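Local coordinates for iron-regulated ABC transporter siderophore-binding protein SirA (Staphylococcus aureus subsp. aureus, PDB 3MWG) that probably captures an iron-loaded siderophore at the bacterial surface and delivers it to its partner ABC transporter for iron uptake, at residues Lys130-Lys135 and Leu272-Gln277; Asp202-Val207 and Asp236-Asn241; Val206-Pro211 and Ser244-Glu249. One frame throughout, in Å; residues are numbered along the deposited sequence.

In the fold
From the N terminus, the chain first reaches these contacts at residues 130-135, near the end of the long helix 111-136; contact 1 closes the widest loop when the C-terminal tail 272-277 returns to that helix. Contacts 2 and 3 are nested inside this loop. Both set out from strand 203-208 and share Val-206 and Val-207: contact 2 closes on the short helix 236-239, contact 3 on strand 243-248, which comes next in the chain. Contacts 2 and 3 thus join two neighbouring sheet strands and the helix that precedes the second. Leu-272 of contact 1 packs on His-203 and Phe-205 of contact 2, linking the tail to the sheet.

Contact 1. Residues Lys130-Lys135 and Leu272-Gln277; sequences KDAKAK and LNIEKQ
The carboxylate of Asp-131 takes the backbone N-H of Gln-277 on OD1 at 3.0 Å. The donor approaches from above the carboxylate plane, 48° out of it, although the hydrogen bond itself is fairly straight at 154°. An aspartate suits this buried helix position because its two oxygens divide the work: OD1 takes the tail amide, while OD2 accepts from Tyr-269 OH and from a water that also donates to Gln-277 O. A second water donates to Asp-131 O and Glu-275 O, so the extended, non-helical tail is tied to the helix through water as well as directly.

One turn along, Lys-135 has its CG opposite the backbone N (chi1 -176°), and the straight chain beyond it runs out to the start of the tail before bending at CE. There NZ donates to Asn-273 O at 2.8 Å, lying above the carbonyl plane, and shares a water with Asn-273 ND2. The aliphatic part is used too: Lys-135 CD lies 3.7 Å from Ile-274 CG1, the two chains passing at a slant. Ile-274 exploits both its branches, since CG2 meets Asp-131 CB at 3.7 Å and CD1 approaches Ala-132 CB at 4.2 Å; its apolar bulk is also packed against Phe-128 and Tyr-136 of the same helix.

Asn-273, a residue that tolerates positive phi well, forms the Schellman motif that ends helix 258-271 and turns the chain toward helix 111-136. A C-terminal tail is thereby clamped along the long interlobe helix characteristic of class III periplasmic binding proteins.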
loop_
_atom_site.group_PDB
_atom_site.type_symbol
_atom_site.label_atom_id
_atom_site.label_comp_id
_atom_site.label_asym_id
_atom_site.label_seq_id
_atom_site.Cartn_x
_atom_site.Cartn_y
_atom_site.Cartn_z
ATOM N N LYS A 130 13.833 -16.630 2.933
ATOM C CA LYS A 130 14.502 -17.752 3.582
ATOM C C LYS A 130 13.608 -18.382 4.643
ATOM O O LYS A 130 13.432 -19.596 4.645
ATOM C CB LYS A 130 15.827 -17.313 4.186
ATOM C CG LYS A 130 16.837 -16.941 3.078
ATOM C CD LYS A 130 18.090 -16.308 3.656
ATOM C CE LYS A 130 18.772 -15.358 2.625
ATOM N NZ LYS A 130 19.124 -16.095 1.381
ATOM N N ASP A 131 13.030 -17.557 5.510
ATOM C CA ASP A 131 12.149 -18.075 6.568
ATOM C C ASP A 131 10.902 -18.771 6.012
ATOM O O ASP A 131 10.505 -19.821 6.528
ATOM C CB ASP A 131 11.753 -16.980 7.572
ATOM C CG ASP A 131 12.917 -16.525 8.434
ATOM O OD1 ASP A 131 13.798 -17.354 8.750
ATOM O OD2 ASP A 131 12.949 -15.325 8.803
ATOM N N ALA A 132 10.292 -18.200 4.969
ATOM C CA ALA A 132 9.088 -18.832 4.358
ATOM C C ALA A 132 9.414 -20.182 3.684
ATOM O O ALA A 132 8.622 -21.151 3.760
ATOM C CB ALA A 132 8.443 -17.910 3.329
ATOM N N LYS A 133 10.547 -20.219 2.989
ATOM C CA LYS A 133 11.013 -21.462 2.379
ATOM C C LYS A 133 11.239 -22.510 3.475
ATOM O O LYS A 133 10.892 -23.680 3.293
ATOM C CB LYS A 133 12.281 -21.259 1.529
ATOM C CG LYS A 133 12.813 -22.560 0.829
ATOM C CD LYS A 133 11.721 -23.186 -0.071
ATOM C CE LYS A 133 12.265 -24.314 -0.978
ATOM N NZ LYS A 133 11.188 -24.736 -1.980
ATOM N N ALA A 134 11.777 -22.088 4.615
ATOM C CA ALA A 134 11.998 -23.041 5.678
ATOM C C ALA A 134 10.671 -23.581 6.191
ATOM O O ALA A 134 10.578 -24.777 6.502
ATOM C CB ALA A 134 12.875 -22.466 6.819
ATOM N N LYS A 135 9.639 -22.739 6.239
ATOM C CA LYS A 135 8.340 -23.211 6.703
ATOM C C LYS A 135 7.605 -24.078 5.675
ATOM O O LYS A 135 7.158 -25.170 6.001
ATOM C CB LYS A 135 7.427 -22.068 7.146
ATOM C CG LYS A 135 6.090 -22.614 7.728
ATOM C CD LYS A 135 5.135 -21.534 8.099
ATOM C CE LYS A 135 3.833 -22.126 8.623
ATOM N NZ LYS A 135 3.895 -22.250 10.082
ATOM N N LEU A 272 1.001 -15.900 9.205
ATOM C CA LEU A 272 1.368 -17.209 8.637
ATOM C C LEU A 272 2.090 -18.100 9.666
ATOM O O LEU A 272 2.406 -19.256 9.376
ATOM C CB LEU A 272 2.244 -17.003 7.406
ATOM C CG LEU A 272 1.580 -16.282 6.199
ATOM C CD1 LEU A 272 2.583 -16.106 5.074
ATOM C CD2 LEU A 272 0.344 -17.045 5.694
ATOM N N ASN A 273 2.367 -17.538 10.839
ATOM C CA ASN A 273 3.062 -18.247 11.908
ATOM C C ASN A 273 4.415 -18.780 11.415
ATOM O O ASN A 273 4.717 -19.981 11.513
ATOM C CB ASN A 273 2.165 -19.355 12.515
ATOM C CG ASN A 273 2.708 -19.906 13.841
ATOM O OD1 ASN A 273 3.244 -19.169 14.664
ATOM N ND2 ASN A 273 2.590 -21.213 14.031
ATOM N N ILE A 274 5.204 -17.877 10.841
ATOM C CA ILE A 274 6.505 -18.235 10.305
ATOM C C ILE A 274 7.564 -17.916 11.365
ATOM O O ILE A 274 7.652 -16.777 11.858
ATOM C CB ILE A 274 6.821 -17.473 9.002
ATOM C CG1 ILE A 274 5.917 -17.934 7.839
ATOM C CG2 ILE A 274 8.287 -17.626 8.623
ATOM C CD1 ILE A 274 5.970 -16.950 6.609
ATOM N N GLU A 275 8.369 -18.911 11.728
ATOM C CA GLU A 275 9.476 -18.626 12.652
ATOM C C GLU A 275 10.507 -17.749 11.942
ATOM O O GLU A 275 10.869 -18.038 10.803
ATOM C CB GLU A 275 10.139 -19.923 13.130
ATOM C CG GLU A 275 11.275 -19.650 14.133
ATOM C CD GLU A 275 12.263 -20.795 14.254
ATOM O OE1 GLU A 275 11.838 -21.969 14.190
ATOM O OE2 GLU A 275 13.471 -20.506 14.424
ATOM N N LYS A 276 10.970 -16.678 12.581
ATOM C CA LYS A 276 12.109 -15.959 11.998
ATOM C C LYS A 276 13.430 -16.414 12.555
ATOM O O LYS A 276 13.780 -16.047 13.670
ATOM C CB LYS A 276 12.011 -14.430 12.050
ATOM C CG LYS A 276 11.175 -13.806 13.119
ATOM C CD LYS A 276 11.017 -12.307 12.828
ATOM C CE LYS A 276 12.360 -11.655 12.507
ATOM N NZ LYS A 276 12.297 -10.156 12.562
ATOM N N GLN A 277 14.137 -17.220 11.768
ATOM C CA GLN A 277 15.405 -17.839 12.147
ATOM C C GLN A 277 16.539 -16.864 12.419
ATOM O O GLN A 277 16.595 -15.792 11.828
ATOM C CB GLN A 277 15.862 -18.793 11.043
ATOM C CG GLN A 277 14.892 -19.916 10.774
ATOM C CD GLN A 277 15.166 -20.572 9.450
ATOM O OE1 GLN A 277 14.925 -19.992 8.388
ATOM N NE2 GLN A 277 15.695 -21.783 9.498
HETATM O O HOH W 1 10.980 -20.237 9.030
HETATM O O HOH W 2 15.224 -14.667 9.904
HETATM O O HOH W 3 1.567 -22.932 11.611
#

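Contact 2. Residues Asp202-Val207 and Asp236-Asn241; sequences DHIFVV and DAVKNN
With CG1 set opposite its own carbonyl carbon (chi1 -63°) and CD1 carried on in an extended line (chi2 168°), Ile-204 reaches from the strand to the methyl of Ala-237 on the short helix. Ala-237 CB meets CG1 at 3.6 Å and CD1 at 3.7 Å, so the flank of the isoleucine chain rather than just its end lies against the helix. The same methyl rests 3.5 Å from Asp-202 O. Alanine fits here because the backbones come close, with the CA atoms of Asp-202 and Ala-237 4.7 Å apart. Farther round the helix, Val-238 CG2 makes a looser contact with Ile-204 CD1, and Leu-235 also touches the isoleucine.

Strand 203-208 and strand 243-248 are parallel neighbours, and helix 236-239 is the last helical piece of the connection between them, a beta-alpha-beta crossover. The helix stops in a Schellman motif: Gln-242 N bonds to Ala-237 O and Asn-241 N to Val-238 O, with Asn-241 at positive phi, a conformation asparagine accepts readily. The chain then enters strand 243-248.

No direct hydrogen bond joins the two segments; at the polar rim, water does so. One molecule donates to Asp-202 O and accepts from Asn-240 ND2. Another donates to both Asp-202 OD1 and Asp-236 OD2, two oxygens 4.9 Å apart, which would probably ease the repulsion between their like charges. Asp-202 OD2 accepts from Lys-143 N, anchoring the carboxylate to the chain just before strand 144-149. On the other side of the strand from Ile-204, His-203 NE2 hydrogen-bonds to Ser-244 OG, and His-203 CD2 lies over one face of the Phe-205 ring, 3.4 Å from its plane and off centre.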
loop_
_atom_site.group_PDB
_atom_site.type_symbol
_atom_site.label_atom_id
_atom_site.label_comp_id
_atom_site.label_asym_id
_atom_site.label_seq_id
_atom_site.Cartn_x
_atom_site.Cartn_y
_atom_site.Cartn_z
ATOM N N ASP A 202 -3.139 -20.232 -2.864
ATOM C CA ASP A 202 -2.850 -21.120 -1.756
ATOM C C ASP A 202 -3.114 -20.386 -0.455
ATOM O O ASP A 202 -3.462 -21.022 0.530
ATOM C CB ASP A 202 -1.413 -21.623 -1.793
ATOM C CG ASP A 202 -1.088 -22.276 -3.085
ATOM O OD1 ASP A 202 -1.911 -23.100 -3.554
ATOM O OD2 ASP A 202 -0.045 -21.919 -3.669
ATOM N N HIS A 203 -2.950 -19.059 -0.446
ATOM C CA HIS A 203 -3.250 -18.274 0.766
ATOM C C HIS A 203 -3.911 -16.977 0.364
ATOM O O HIS A 203 -3.471 -16.315 -0.610
ATOM C CB HIS A 203 -2.004 -17.998 1.632
ATOM C CG HIS A 203 -2.349 -17.639 3.043
ATOM N ND1 HIS A 203 -2.395 -18.572 4.057
ATOM C CD2 HIS A 203 -2.766 -16.466 3.589
ATOM C CE1 HIS A 203 -2.772 -17.978 5.180
ATOM N NE2 HIS A 203 -3.000 -16.700 4.921
ATOM N N ILE A 204 -5.012 -16.661 1.046
ATOM C CA ILE A 204 -5.746 -15.441 0.772
ATOM C C ILE A 204 -5.654 -14.466 1.942
ATOM O O ILE A 204 -5.876 -14.830 3.105
ATOM C CB ILE A 204 -7.239 -15.716 0.412
ATOM C CG1 ILE A 204 -7.311 -16.540 -0.880
ATOM C CG2 ILE A 204 -8.018 -14.414 0.228
ATOM C CD1 ILE A 204 -8.709 -17.117 -1.151
ATOM N N PHE A 205 -5.371 -13.214 1.617
ATOM C CA PHE A 205 -5.232 -12.171 2.641
ATOM C C PHE A 205 -6.393 -11.191 2.511
ATOM O O PHE A 205 -6.541 -10.529 1.476
ATOM C CB PHE A 205 -3.901 -11.440 2.430
ATOM C CG PHE A 205 -2.709 -12.330 2.577
ATOM C CD1 PHE A 205 -2.203 -12.622 3.856
ATOM C CD2 PHE A 205 -2.094 -12.901 1.459
ATOM C CE1 PHE A 205 -1.086 -13.458 4.016
ATOM C CE2 PHE A 205 -0.957 -13.747 1.611
ATOM C CZ PHE A 205 -0.463 -14.019 2.883
ATOM N N VAL A 206 -7.213 -11.095 3.544
ATOM C CA VAL A 206 -8.395 -10.255 3.489
ATOM C C VAL A 206 -8.114 -8.955 4.235
ATOM O O VAL A 206 -7.867 -8.951 5.459
ATOM C CB VAL A 206 -9.659 -10.952 4.089
ATOM C CG1 VAL A 206 -10.845 -10.045 3.940
ATOM C CG2 VAL A 206 -9.930 -12.295 3.344
ATOM N N VAL A 207 -8.124 -7.867 3.478
ATOM C CA VAL A 207 -7.848 -6.558 4.022
ATOM C C VAL A 207 -9.150 -5.952 4.488
ATOM O O VAL A 207 -10.100 -5.838 3.725
ATOM C CB VAL A 207 -7.165 -5.621 2.989
ATOM C CG1 VAL A 207 -6.978 -4.216 3.601
ATOM C CG2 VAL A 207 -5.827 -6.200 2.560
ATOM N N ASP A 236 -9.038 -22.859 -3.150
ATOM C CA ASP A 236 -8.039 -23.722 -2.493
ATOM C C ASP A 236 -7.705 -23.247 -1.085
ATOM O O ASP A 236 -7.682 -24.058 -0.159
ATOM C CB ASP A 236 -6.738 -23.804 -3.307
ATOM C CG ASP A 236 -6.911 -24.562 -4.611
ATOM O OD1 ASP A 236 -7.680 -25.548 -4.638
ATOM O OD2 ASP A 236 -6.267 -24.171 -5.607
ATOM N N ALA A 237 -7.452 -21.940 -0.936
ATOM C CA ALA A 237 -7.074 -21.373 0.377
ATOM C C ALA A 237 -8.166 -21.590 1.414
ATOM O O ALA A 237 -7.884 -21.871 2.603
ATOM C CB ALA A 237 -6.732 -19.893 0.266
ATOM N N VAL A 238 -9.403 -21.443 0.971
ATOM C CA VAL A 238 -10.558 -21.656 1.838
ATOM C C VAL A 238 -10.711 -23.126 2.282
ATOM O O VAL A 238 -10.815 -23.394 3.483
ATOM C CB VAL A 238 -11.851 -21.123 1.178
ATOM C CG1 VAL A 238 -13.082 -21.472 2.019
ATOM C CG2 VAL A 238 -11.754 -19.596 1.000
ATOM N N LYS A 239 -10.696 -24.070 1.324
ATOM C CA LYS A 239 -10.716 -25.508 1.651
ATOM C C LYS A 239 -9.580 -25.940 2.599
ATOM O O LYS A 239 -9.774 -26.808 3.451
ATOM C CB LYS A 239 -10.693 -26.354 0.371
ATOM C CG LYS A 239 -11.929 -26.102 -0.533
ATOM C CD LYS A 239 -12.107 -27.186 -1.616
ATOM C CE LYS A 239 -10.943 -27.144 -2.600
ATOM N NZ LYS A 239 -11.304 -27.689 -3.920
ATOM N N ASN A 240 -8.407 -25.321 2.459
ATOM C CA ASN A 240 -7.269 -25.623 3.323
ATOM C C ASN A 240 -7.090 -24.741 4.540
ATOM O O ASN A 240 -6.061 -24.842 5.195
ATOM C CB ASN A 240 -5.978 -25.659 2.511
ATOM C CG ASN A 240 -6.054 -26.676 1.384
ATOM O OD1 ASN A 240 -6.752 -27.675 1.507
ATOM N ND2 ASN A 240 -5.370 -26.413 0.283
ATOM N N ASN A 241 -8.093 -23.903 4.839
ATOM C CA ASN A 241 -8.088 -23.056 6.012
ATOM C C ASN A 241 -6.885 -22.101 6.014
ATOM O O ASN A 241 -6.232 -21.939 7.026
ATOM C CB ASN A 241 -8.058 -23.935 7.288
ATOM C CG ASN A 241 -8.653 -23.233 8.483
ATOM O OD1 ASN A 241 -9.336 -22.217 8.343
ATOM N ND2 ASN A 241 -8.410 -23.766 9.661
HETATM O O HOH W 4 -3.838 -23.742 0.302
HETATM O O HOH W 5 -4.146 -22.191 -5.614
HETATM O O HOH W 6 -3.388 -24.789 -1.896
#

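Contact 3. Residues Val206-Pro211 and Ser244-Glu249; sequences VVKSDP and SDDLDE
Val-206 pairs in parallel with strand 244-248 across a beta bulge: its N donates to Ser-244 O (2.7 Å) and its O accepts from Leu-247 N (3.2 Å), so Asp-245 and Asp-246 together lie opposite one residue. Asp-246 absorbs the extra length with positive phi, and its side chain sets out away from the partner; that of Asp-245 also starts away but brings OD1 back to 4.1 Å from Val-206 CB. Both are exposed, as suits charged groups on an outermost strand. Lys-208 N then donates to Leu-247 O at 2.9 Å, completing the parallel bridge of Val-207 with Leu-247.

Val-207 and Leu-247 project to the same face of the sheet. There Val-207 CG1 meets Glu-249 CB at 3.7 Å, the two side chains running roughly perpendicular. Glu-249 places CG between its backbone N and carbonyl carbon (chi1 71°), the crowded position, and then extends past Lys-208 O (3.3 Å from Glu-249 CB) toward the loop. This delivers OE2 to Asp-210 N at 2.9 Å; the N-H arrives 73° out of the carboxylate plane. A glutamate has the length to fix the loop leaving the strand, and OE1 has a long, weak ion pair with Arg-150. Water adds another link between Lys-208 O and Glu-249 N.

Just ahead, Asp-248 N-caps helix 249-254, its OD1 accepting from Ile-250 N. Trp-252 of that helix packs on Val-207 and Leu-247, while Lys-271 of helix 258-271 touches Leu-247. On its other edge strand 203-208 pairs with strand 144-149, leaving strand 243-248 at the sheet's margin.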
loop_
_atom_site.group_PDB
_atom_site.type_symbol
_atom_site.label_atom_id
_atom_site.label_comp_id
_atom_site.label_asym_id
_atom_site.label_seq_id
_atom_site.Cartn_x
_atom_site.Cartn_y
_atom_site.Cartn_z
ATOM N N VAL A 206 -7.213 -11.095 3.544
ATOM C CA VAL A 206 -8.395 -10.255 3.489
ATOM C C VAL A 206 -8.114 -8.955 4.235
ATOM O O VAL A 206 -7.867 -8.951 5.459
ATOM C CB VAL A 206 -9.659 -10.952 4.089
ATOM C CG1 VAL A 206 -10.845 -10.045 3.940
ATOM C CG2 VAL A 206 -9.930 -12.295 3.344
ATOM N N VAL A 207 -8.124 -7.867 3.478
ATOM C CA VAL A 207 -7.848 -6.558 4.022
ATOM C C VAL A 207 -9.150 -5.952 4.488
ATOM O O VAL A 207 -10.100 -5.838 3.725
ATOM C CB VAL A 207 -7.165 -5.621 2.989
ATOM C CG1 VAL A 207 -6.978 -4.216 3.601
ATOM C CG2 VAL A 207 -5.827 -6.200 2.560
ATOM N N LYS A 208 -9.180 -5.550 5.744
ATOM C CA LYS A 208 -10.360 -4.956 6.339
ATOM C C LYS A 208 -10.531 -3.458 6.071
ATOM O O LYS A 208 -9.650 -2.661 6.358
ATOM C CB LYS A 208 -10.337 -5.228 7.842
ATOM C CG LYS A 208 -11.519 -6.064 8.286
ATOM C CD LYS A 208 -12.772 -5.201 8.374
ATOM C CE LYS A 208 -13.011 -4.683 9.798
ATOM N NZ LYS A 208 -14.139 -3.694 9.813
ATOM N N SER A 209 -11.672 -3.075 5.527
ATOM C CA SER A 209 -11.978 -1.649 5.353
ATOM C C SER A 209 -12.259 -0.995 6.712
ATOM O O SER A 209 -12.813 -1.640 7.607
ATOM C CB SER A 209 -13.187 -1.456 4.425
ATOM O OG SER A 209 -12.812 -1.550 3.056
ATOM N N ASP A 210 -11.855 0.264 6.855
ATOM C CA ASP A 210 -12.176 1.111 8.025
ATOM C C ASP A 210 -13.467 0.631 8.717
ATOM O O ASP A 210 -14.554 0.760 8.161
ATOM C CB ASP A 210 -12.293 2.578 7.551
ATOM C CG ASP A 210 -12.645 3.577 8.671
ATOM O OD1 ASP A 210 -12.674 3.207 9.870
ATOM O OD2 ASP A 210 -12.905 4.758 8.331
ATOM N N PRO A 211 -13.344 0.034 9.920
ATOM C CA PRO A 211 -14.553 -0.376 10.646
ATOM C C PRO A 211 -15.424 0.811 11.080
ATOM O O PRO A 211 -16.604 0.622 11.348
ATOM C CB PRO A 211 -14.008 -1.128 11.870
ATOM C CG PRO A 211 -12.590 -0.678 12.008
ATOM C CD PRO A 211 -12.114 -0.384 10.615
ATOM N N SER A 244 -6.231 -15.376 5.810
ATOM C CA SER A 244 -5.892 -14.468 6.892
ATOM C C SER A 244 -6.801 -13.262 6.787
ATOM O O SER A 244 -6.993 -12.672 5.693
ATOM C CB SER A 244 -4.433 -13.997 6.823
ATOM O OG SER A 244 -3.543 -15.086 6.916
ATOM N N ASP A 245 -7.278 -12.874 7.950
ATOM C CA ASP A 245 -8.380 -11.978 8.132
ATOM C C ASP A 245 -7.899 -10.692 8.796
ATOM O O ASP A 245 -6.863 -10.664 9.462
ATOM C CB ASP A 245 -9.313 -12.626 9.191
ATOM C CG ASP A 245 -10.696 -12.721 8.724
ATOM O OD1 ASP A 245 -11.050 -11.922 7.813
ATOM O OD2 ASP A 245 -11.431 -13.597 9.232
ATOM N N ASP A 246 -8.721 -9.661 8.721
ATOM C CA ASP A 246 -8.536 -8.517 9.587
ATOM C C ASP A 246 -7.197 -7.827 9.429
ATOM O O ASP A 246 -6.614 -7.371 10.408
ATOM C CB ASP A 246 -8.694 -8.951 11.036
ATOM C CG ASP A 246 -9.999 -8.535 11.584
ATOM O OD1 ASP A 246 -11.003 -9.240 11.309
ATOM O OD2 ASP A 246 -10.022 -7.471 12.251
ATOM N N LEU A 247 -6.700 -7.759 8.199
ATOM C CA LEU A 247 -5.489 -7.005 7.960
ATOM C C LEU A 247 -5.816 -5.523 7.904
ATOM O O LEU A 247 -6.782 -5.103 7.249
ATOM C CB LEU A 247 -4.792 -7.473 6.704
ATOM C CG LEU A 247 -4.402 -8.965 6.818
ATOM C CD1 LEU A 247 -4.227 -9.567 5.439
ATOM C CD2 LEU A 247 -3.182 -9.197 7.720
ATOM N N ASP A 248 -5.006 -4.757 8.615
ATOM C CA ASP A 248 -5.140 -3.320 8.706
ATOM C C ASP A 248 -4.945 -2.676 7.326
ATOM O O ASP A 248 -3.879 -2.796 6.748
ATOM C CB ASP A 248 -4.066 -2.788 9.663
ATOM C CG ASP A 248 -4.379 -1.391 10.168
ATOM O OD1 ASP A 248 -4.893 -0.548 9.394
ATOM O OD2 ASP A 248 -4.142 -1.150 11.368
ATOM N N GLU A 249 -5.957 -1.961 6.825
ATOM C CA GLU A 249 -5.862 -1.333 5.498
ATOM C C GLU A 249 -4.845 -0.190 5.438
ATOM O O GLU A 249 -4.385 0.163 4.362
ATOM C CB GLU A 249 -7.234 -0.832 4.988
ATOM C CG GLU A 249 -7.774 0.381 5.733
ATOM C CD GLU A 249 -9.026 0.981 5.069
ATOM O OE1 GLU A 249 -9.307 0.672 3.877
ATOM O OE2 GLU A 249 -9.694 1.778 5.746
HETATM O O HOH W 7 -8.598 -2.093 8.599
#